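Local structure of secreted hemophore CSA2 (Candida albicans, 4Y7S) at residues 48-62 and 84-98. The protein binds heme as a secreted hemophore, helping the fungus use iron from human hemoglobin during hyphal growth and exchanging heme with related CFEM proteins, probably in a cross-cell-wall relay. Numbering follows the deposited sequence.
With HEB (heme b/c), chain D.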
# COMPACT_ATOMS: atom_id res chain seq x y z
N THR A 48 -12.63 10.92 -4.96
CA THR A 48 -12.62 9.85 -5.94
C THR A 48 -11.20 9.45 -6.33
O THR A 48 -10.82 8.29 -6.23
CB THR A 48 -13.39 10.28 -7.19
OG1 THR A 48 -14.70 10.73 -6.80
CG2 THR A 48 -13.52 9.13 -8.18
N GLY A 49 -10.42 10.41 -6.79
CA GLY A 49 -9.06 10.15 -7.22
C GLY A 49 -8.21 9.48 -6.17
O GLY A 49 -7.51 8.51 -6.46
N CYS A 50 -8.27 9.97 -4.93
CA CYS A 50 -7.52 9.33 -3.86
C CYS A 50 -7.97 7.87 -3.64
O CYS A 50 -7.15 6.97 -3.52
CB CYS A 50 -7.65 10.14 -2.57
SG CYS A 50 -6.64 9.54 -1.22
N LEU A 51 -9.28 7.63 -3.65
CA LEU A 51 -9.80 6.29 -3.40
C LEU A 51 -9.56 5.34 -4.59
O LEU A 51 -9.75 4.12 -4.47
CB LEU A 51 -11.29 6.36 -3.07
CG LEU A 51 -11.58 7.08 -1.76
CD1 LEU A 51 -13.07 7.29 -1.58
CD2 LEU A 51 -11.01 6.34 -0.59
N CYS A 52 -9.16 5.90 -5.72
CA CYS A 52 -8.74 5.11 -6.88
C CYS A 52 -7.28 4.64 -6.81
O CYS A 52 -6.89 3.74 -7.56
CB CYS A 52 -8.91 5.94 -8.16
SG CYS A 52 -10.64 6.21 -8.64
N VAL A 53 -6.49 5.23 -5.92
CA VAL A 53 -5.07 4.93 -5.93
C VAL A 53 -4.53 4.36 -4.62
O VAL A 53 -3.36 4.02 -4.56
CB VAL A 53 -4.21 6.19 -6.31
CG1 VAL A 53 -4.72 6.78 -7.61
CG2 VAL A 53 -4.20 7.26 -5.21
N ILE A 54 -5.34 4.27 -3.56
CA ILE A 54 -4.83 3.70 -2.31
C ILE A 54 -5.09 2.19 -2.32
O ILE A 54 -6.24 1.78 -2.21
CB ILE A 54 -5.47 4.33 -1.06
CG1 ILE A 54 -5.27 5.86 -1.03
CG2 ILE A 54 -4.90 3.70 0.21
CD1 ILE A 54 -3.80 6.30 -0.99
N PRO A 55 -4.03 1.37 -2.47
CA PRO A 55 -4.27 -0.06 -2.69
C PRO A 55 -4.90 -0.80 -1.53
O PRO A 55 -5.56 -1.80 -1.78
CB PRO A 55 -2.87 -0.61 -3.00
CG PRO A 55 -1.92 0.40 -2.54
CD PRO A 55 -2.61 1.72 -2.64
N ASN A 56 -4.74 -0.33 -0.29
CA ASN A 56 -5.43 -0.99 0.81
C ASN A 56 -6.95 -0.85 0.62
O ASN A 56 -7.71 -1.72 1.03
CB ASN A 56 -5.03 -0.39 2.16
CG ASN A 56 -5.50 -1.23 3.32
OD1 ASN A 56 -5.33 -2.46 3.32
ND2 ASN A 56 -6.11 -0.60 4.33
N PHE A 57 -7.37 0.24 0.00
CA PHE A 57 -8.79 0.43 -0.31
C PHE A 57 -9.21 -0.30 -1.60
O PHE A 57 -10.15 -1.10 -1.60
CB PHE A 57 -9.11 1.92 -0.42
CG PHE A 57 -10.56 2.20 -0.68
CD1 PHE A 57 -11.48 2.24 0.38
CD2 PHE A 57 -11.02 2.39 -1.97
CE1 PHE A 57 -12.83 2.49 0.14
CE2 PHE A 57 -12.38 2.63 -2.21
CZ PHE A 57 -13.28 2.68 -1.16
N THR A 58 -8.51 -0.04 -2.71
CA THR A 58 -8.91 -0.64 -3.98
C THR A 58 -8.77 -2.16 -3.92
O THR A 58 -9.53 -2.87 -4.57
CB THR A 58 -8.07 -0.13 -5.16
OG1 THR A 58 -6.72 -0.57 -5.01
CG2 THR A 58 -8.12 1.40 -5.25
N GLY A 59 -7.79 -2.65 -3.19
CA GLY A 59 -7.55 -4.08 -3.09
C GLY A 59 -8.67 -4.77 -2.33
O GLY A 59 -9.08 -5.88 -2.65
N ALA A 60 -9.18 -4.09 -1.30
CA ALA A 60 -10.29 -4.63 -0.54
C ALA A 60 -11.53 -4.70 -1.43
O ALA A 60 -12.23 -5.71 -1.45
CB ALA A 60 -10.58 -3.78 0.70
N VAL A 61 -11.78 -3.62 -2.17
CA VAL A 61 -12.90 -3.57 -3.08
C VAL A 61 -12.74 -4.66 -4.13
O VAL A 61 -13.66 -5.43 -4.41
CB VAL A 61 -13.04 -2.17 -3.75
CG1 VAL A 61 -14.06 -2.22 -4.87
CG2 VAL A 61 -13.43 -1.12 -2.71
N GLY A 62 -11.53 -4.76 -4.67
CA GLY A 62 -11.23 -5.74 -5.70
C GLY A 62 -11.37 -7.18 -5.23
O GLY A 62 -11.92 -8.03 -5.93
N ALA A 84 -14.45 5.77 -13.99
CA ALA A 84 -14.64 6.78 -12.96
C ALA A 84 -13.29 7.36 -12.52
O ALA A 84 -13.16 8.57 -12.34
CB ALA A 84 -15.36 6.19 -11.77
N CYS A 85 -12.31 6.49 -12.36
CA CYS A 85 -11.00 6.92 -11.91
C CYS A 85 -10.30 7.74 -12.99
O CYS A 85 -9.65 8.74 -12.71
CB CYS A 85 -10.17 5.71 -11.50
SG CYS A 85 -10.90 4.83 -10.11
N ALA A 86 -10.44 7.32 -14.25
CA ALA A 86 -9.88 8.07 -15.36
C ALA A 86 -10.51 9.48 -15.44
O ALA A 86 -9.82 10.49 -15.64
CB ALA A 86 -10.08 7.30 -16.67
N ALA A 87 -11.83 9.56 -15.29
CA ALA A 87 -12.48 10.87 -15.36
C ALA A 87 -12.06 11.76 -14.19
O ALA A 87 -12.11 13.00 -14.29
CB ALA A 87 -13.99 10.71 -15.39
N ALA A 88 -11.65 11.15 -13.09
CA ALA A 88 -11.22 11.92 -11.92
C ALA A 88 -9.82 12.49 -12.12
O ALA A 88 -9.38 13.33 -11.32
CB ALA A 88 -11.25 11.08 -10.68
N GLY A 89 -9.11 12.01 -13.14
CA GLY A 89 -7.80 12.53 -13.51
C GLY A 89 -6.64 11.61 -13.12
O GLY A 89 -5.49 11.99 -13.25
N VAL A 90 -6.95 10.41 -12.68
CA VAL A 90 -5.91 9.47 -12.29
C VAL A 90 -5.17 8.99 -13.52
O VAL A 90 -5.75 8.87 -14.60
CB VAL A 90 -6.49 8.26 -11.54
CG1 VAL A 90 -5.39 7.35 -11.07
CG2 VAL A 90 -7.31 8.70 -10.35
N TRP A 91 -3.88 8.69 -13.34
CA TRP A 91 -3.04 8.14 -14.40
C TRP A 91 -3.31 6.66 -14.66
O TRP A 91 -3.82 5.94 -13.80
CB TRP A 91 -1.56 8.33 -14.03
CG TRP A 91 -1.25 7.74 -12.67
CD1 TRP A 91 -0.80 6.47 -12.40
CD2 TRP A 91 -1.39 8.39 -11.40
NE1 TRP A 91 -0.65 6.30 -11.04
CE2 TRP A 91 -1.00 7.47 -10.40
CE3 TRP A 91 -1.80 9.67 -11.01
CZ2 TRP A 91 -1.01 7.79 -9.04
CZ3 TRP A 91 -1.80 9.99 -9.66
CH2 TRP A 91 -1.42 9.05 -8.69
N ASP A 92 -2.96 6.23 -15.87
CA ASP A 92 -2.97 4.82 -16.28
C ASP A 92 -2.22 3.99 -15.21
O ASP A 92 -1.10 4.33 -14.85
CB ASP A 92 -2.30 4.73 -17.67
CG ASP A 92 -2.30 3.32 -18.26
OD1 ASP A 92 -2.38 2.33 -17.52
OD2 ASP A 92 -2.18 3.21 -19.50
N PRO A 93 -2.80 2.87 -14.73
CA PRO A 93 -4.01 2.12 -15.11
C PRO A 93 -5.31 2.57 -14.45
O PRO A 93 -6.28 1.81 -14.48
CB PRO A 93 -3.65 0.68 -14.71
CG PRO A 93 -2.80 0.86 -13.48
CD PRO A 93 -2.01 2.14 -13.71
N TYR A 94 -5.32 3.78 -13.87
CA TYR A 94 -6.55 4.47 -13.48
C TYR A 94 -7.14 3.94 -12.17
O TYR A 94 -7.23 4.68 -11.19
CB TYR A 94 -7.56 4.43 -14.64
CG TYR A 94 -6.93 4.90 -15.94
CD1 TYR A 94 -6.56 6.22 -16.11
CD2 TYR A 94 -6.65 4.01 -16.97
CE1 TYR A 94 -5.95 6.67 -17.27
CE2 TYR A 94 -6.05 4.44 -18.14
CZ TYR A 94 -5.70 5.77 -18.29
OH TYR A 94 -5.10 6.22 -19.44
N TRP A 95 -7.58 2.68 -12.15
CA TRP A 95 -8.00 2.04 -10.91
C TRP A 95 -6.82 1.22 -10.42
O TRP A 95 -6.51 0.17 -10.97
CB TRP A 95 -9.26 1.20 -11.13
CG TRP A 95 -9.83 0.63 -9.85
CD1 TRP A 95 -10.10 1.32 -8.70
CD2 TRP A 95 -10.21 -0.72 -9.61
NE1 TRP A 95 -10.61 0.47 -7.76
CE2 TRP A 95 -10.70 -0.79 -8.29
CE3 TRP A 95 -10.19 -1.89 -10.39
CZ2 TRP A 95 -11.15 -1.97 -7.72
CZ3 TRP A 95 -10.65 -3.06 -9.82
CH2 TRP A 95 -11.13 -3.10 -8.50
N ILE A 96 -6.12 1.73 -9.42
CA ILE A 96 -4.81 1.18 -9.07
C ILE A 96 -4.92 0.09 -8.03
O ILE A 96 -5.05 0.37 -6.84
CB ILE A 96 -3.86 2.27 -8.49
CG1 ILE A 96 -3.86 3.56 -9.33
CG2 ILE A 96 -2.45 1.71 -8.36
CD1 ILE A 96 -3.25 3.46 -10.70
N ILE A 97 -4.81 -1.16 -8.46
CA ILE A 97 -4.96 -2.31 -7.56
C ILE A 97 -3.70 -3.13 -7.49
O ILE A 97 -2.88 -3.12 -8.41
CB ILE A 97 -6.13 -3.22 -8.00
CG1 ILE A 97 -6.00 -3.66 -9.46
CG2 ILE A 97 -7.43 -2.53 -7.79
CD1 ILE A 97 -7.09 -4.66 -9.91
N PRO A 98 -3.54 -3.88 -6.40
CA PRO A 98 -2.41 -4.81 -6.30
C PRO A 98 -2.40 -5.84 -7.46
O PRO A 98 -3.46 -6.21 -7.97
CB PRO A 98 -2.67 -5.52 -4.98
CG PRO A 98 -3.54 -4.59 -4.20
CD PRO A 98 -4.40 -3.92 -5.20
FE HEB D . -6.98 14.25 -3.25
CHA HEB D . -8.34 17.24 -2.24
CHB HEB D . -8.08 14.89 -6.46
CHC HEB D . -4.93 11.77 -4.50
CHD HEB D . -5.41 13.87 -0.25
NA HEB D . -8.00 15.81 -4.20
C1A HEB D . -8.51 16.92 -3.57
C2A HEB D . -9.25 17.69 -4.54
C3A HEB D . -9.18 17.04 -5.71
C4A HEB D . -8.39 15.84 -5.52
CMA HEB D . -9.81 17.45 -7.06
CAA HEB D . -9.98 19.03 -4.24
CBA HEB D . -9.14 20.17 -4.81
CGA HEB D . -9.85 21.49 -4.66
O1A HEB D . -9.64 22.40 -5.51
O2A HEB D . -10.64 21.66 -3.71
NB HEB D . -6.56 13.54 -5.08
C1B HEB D . -7.18 13.86 -6.28
C2B HEB D . -6.73 12.92 -7.29
C3B HEB D . -5.87 12.08 -6.71
C4B HEB D . -5.76 12.45 -5.35
CMB HEB D . -7.18 12.90 -8.77
CAB HEB D . -5.08 10.89 -7.28
CBB HEB D . -4.83 10.75 -8.57
NC HEB D . -5.43 13.07 -2.55
C1C HEB D . -4.79 12.04 -3.19
C2C HEB D . -3.96 11.30 -2.25
C3C HEB D . -4.12 11.90 -1.07
C4C HEB D . -5.03 13.01 -1.24
CMC HEB D . -3.12 10.06 -2.65
CAC HEB D . -3.49 11.57 0.30
CBC HEB D . -2.48 10.70 0.41
ND HEB D . -6.85 15.40 -1.54
C1D HEB D . -6.20 14.98 -0.39
C2D HEB D . -6.54 15.88 0.69
C3D HEB D . -7.44 16.94 0.06
C4D HEB D . -7.58 16.56 -1.32
CMD HEB D . -6.05 15.79 2.15
CAD HEB D . -8.11 18.13 0.77
CBD HEB D . -7.26 19.39 0.76
CGD HEB D . -7.87 20.36 1.74
O1D HEB D . -8.97 20.08 2.30
O2D HEB D . -7.23 21.43 1.97
O HOH W 1 -11.49 2.13 -5.42
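C52 and C85 are joined through their SG atoms, 2.0 Å apart with chi3 -81°, one of the four disulfides that stabilise the helical basket of the CFEM domain. It ties helix 48-53 to the last turn of helix 72-87.

Two hydrogen bonds then fasten the loop 89-98 that follows helix 72-87. I96 N donates to C52 O at 2.8 Å, almost straight and head-on to the carbonyl. The T58 hydroxyl, OG1, gives its proton to I96 O at 2.6 Å, reaching it from 34° out of the carbonyl plane; chi1 of 67° sets OG1 between backbone N and carbonyl carbon, facing the loop. Both backbone polar atoms of I96, N and O, are thus held by 48-62. A water lying in the plane of the W95 indole, at its edge, accepts from NE1 and donates to L51 O.

Apolar packing fills in around these bonds. V53 CG1 sits 3.6 Å from V90 CG1 and also meets CG1 of I96, the V53 and I96 side chains lying side by side and pointing the same way. W95 slides past T58, and its CZ2 packs 4.1 Å from V61 CG1, while the far rim of the ring, CH2, meets G62 CA edge-on. I97 CG2 lies over the centre of one indole face.

At the other end the contact forms part of the heme pocket: W91 CZ3 comes within 3.3 Å of heme CBB, and V90 CG2 touches the same vinyl carbon. G49 lies close to D47, the axial iron ligand.

Beyond the segments, W95 packs on F18, A81 and L105, and I97 on R78 and L105, so the W95-I97 part of the loop lies between helices 48-53 and 55-68 on one hand and helices 72-87 and 99-110 on the other.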